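Local coordinates for polysaccharide deacetylase-like protein (Bacillus anthracis, PDB 4V33) that is one of two putative polysaccharide deacetylases required for osmotic stability and cell shape maintenance in this bacterium, and binds zinc, at residues 103-107 against 108-112. Sequence-based numbering, arbitrary orientation.
Sequences LPFDT and KEFEG
Asp-106 and Glu-109 exchange hydrogen bonds where strand 103-106 runs into a short 3-10 turn. Glu-109 reaches back with a straight side chain, and its OE1 accepts from Asp-106 N at 3.0 Å through the anti lone pair. In return, Glu-109 N donates to Asp-106 O at 2.8 Å from above the carbonyl plane. An Asx turn overlaps this pair: with CG anti to its backbone N (chi1 -159°), Asp-106 brings OD1 within 2.9 Å of Lys-108 N in a nearly straight bond (165°). Thr-107 O accepts from Phe-110 N and Gly-112 N, each at 2.9 Å and from opposite faces of its plane.

On the buried side, the Phe-105 and Phe-110 rings are close to parallel (23°) but slid apart (centroids 5.3 Å apart), meeting at Phe-105 CE2 and Phe-110 CE1 (3.5 Å).

Asn-60 ND2 bonds Asp-106 OD2 and Thr-59 O bonds Thr-107 OG1, tying the turn to the start of strand 60-66 and the residue just before it. Phe-117 packs edge-to-face with both rings, while Lys-90 forms a cation-pi contact with Phe-110. Polar bonds thus fix the turn's backbone while the phenylalanines tie it into the apolar interior of the N-terminal beta domain, probably the fibronectin type III module.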
# COMPACT_ATOMS: atom_id res chain seq x y z
N LEU A 103 -8.44 24.51 16.77
CA LEU A 103 -7.50 23.60 17.41
C LEU A 103 -6.33 23.34 16.46
O LEU A 103 -6.51 22.76 15.39
CB LEU A 103 -8.16 22.27 17.76
CG LEU A 103 -7.27 21.31 18.55
CD1 LEU A 103 -7.36 21.59 20.05
CD2 LEU A 103 -7.61 19.85 18.23
N PRO A 104 -5.13 23.79 16.85
CA PRO A 104 -3.94 23.46 16.07
C PRO A 104 -3.70 21.96 16.11
O PRO A 104 -3.79 21.33 17.17
CB PRO A 104 -2.82 24.19 16.83
CG PRO A 104 -3.51 25.27 17.59
CD PRO A 104 -4.84 24.70 17.97
N PHE A 105 -3.42 21.38 14.95
CA PHE A 105 -3.13 19.96 14.87
C PHE A 105 -1.78 19.77 14.20
O PHE A 105 -1.54 20.32 13.13
CB PHE A 105 -4.20 19.23 14.06
CG PHE A 105 -3.99 17.74 14.00
CD1 PHE A 105 -3.13 17.18 13.05
CD2 PHE A 105 -4.63 16.90 14.89
CE1 PHE A 105 -2.93 15.81 13.01
CE2 PHE A 105 -4.43 15.53 14.84
CZ PHE A 105 -3.58 14.99 13.90
N ASP A 106 -0.91 19.00 14.83
CA ASP A 106 0.40 18.72 14.26
C ASP A 106 0.75 17.26 14.44
O ASP A 106 0.57 16.71 15.53
CB ASP A 106 1.46 19.61 14.93
CG ASP A 106 2.71 19.77 14.08
OD1 ASP A 106 3.36 18.75 13.78
OD2 ASP A 106 3.04 20.92 13.72
N THR A 107 1.27 16.62 13.40
CA THR A 107 1.66 15.22 13.52
C THR A 107 2.75 15.03 14.58
O THR A 107 2.93 13.93 15.09
CB THR A 107 2.11 14.62 12.17
OG1 THR A 107 3.15 15.42 11.61
CG2 THR A 107 0.93 14.58 11.20
N LYS A 108 3.46 16.11 14.91
CA LYS A 108 4.43 16.09 16.00
C LYS A 108 3.77 15.69 17.33
O LYS A 108 4.43 15.15 18.22
CB LYS A 108 5.09 17.47 16.14
CG LYS A 108 6.14 17.58 17.23
CD LYS A 108 6.69 19.00 17.33
CE LYS A 108 7.63 19.15 18.52
NZ LYS A 108 8.83 18.28 18.41
N GLU A 109 2.47 15.96 17.46
CA GLU A 109 1.72 15.61 18.67
C GLU A 109 1.38 14.13 18.72
O GLU A 109 0.82 13.65 19.71
CB GLU A 109 0.42 16.41 18.76
CG GLU A 109 0.57 17.92 18.86
CD GLU A 109 -0.77 18.63 18.83
OE1 GLU A 109 -1.35 18.79 17.74
OE2 GLU A 109 -1.26 19.02 19.92
N PHE A 110 1.69 13.42 17.64
CA PHE A 110 1.42 11.98 17.55
C PHE A 110 2.68 11.24 17.11
O PHE A 110 2.64 10.41 16.20
CB PHE A 110 0.23 11.70 16.64
CG PHE A 110 -1.06 12.29 17.14
CD1 PHE A 110 -1.35 13.63 16.93
CD2 PHE A 110 -1.97 11.51 17.84
CE1 PHE A 110 -2.53 14.19 17.41
CE2 PHE A 110 -3.16 12.06 18.31
CZ PHE A 110 -3.43 13.40 18.10
N GLU A 111 3.78 11.55 17.78
CA GLU A 111 5.06 10.89 17.57
C GLU A 111 5.61 11.04 16.15
O GLU A 111 6.45 10.25 15.72
CB GLU A 111 4.96 9.40 17.93
CG GLU A 111 4.45 9.11 19.34
CD GLU A 111 4.15 7.64 19.53
OE1 GLU A 111 5.07 6.89 19.90
OE2 GLU A 111 2.99 7.23 19.30
N GLY A 112 5.14 12.06 15.43
CA GLY A 112 5.57 12.27 14.05
C GLY A 112 4.91 11.33 13.06
O GLY A 112 5.28 11.28 11.88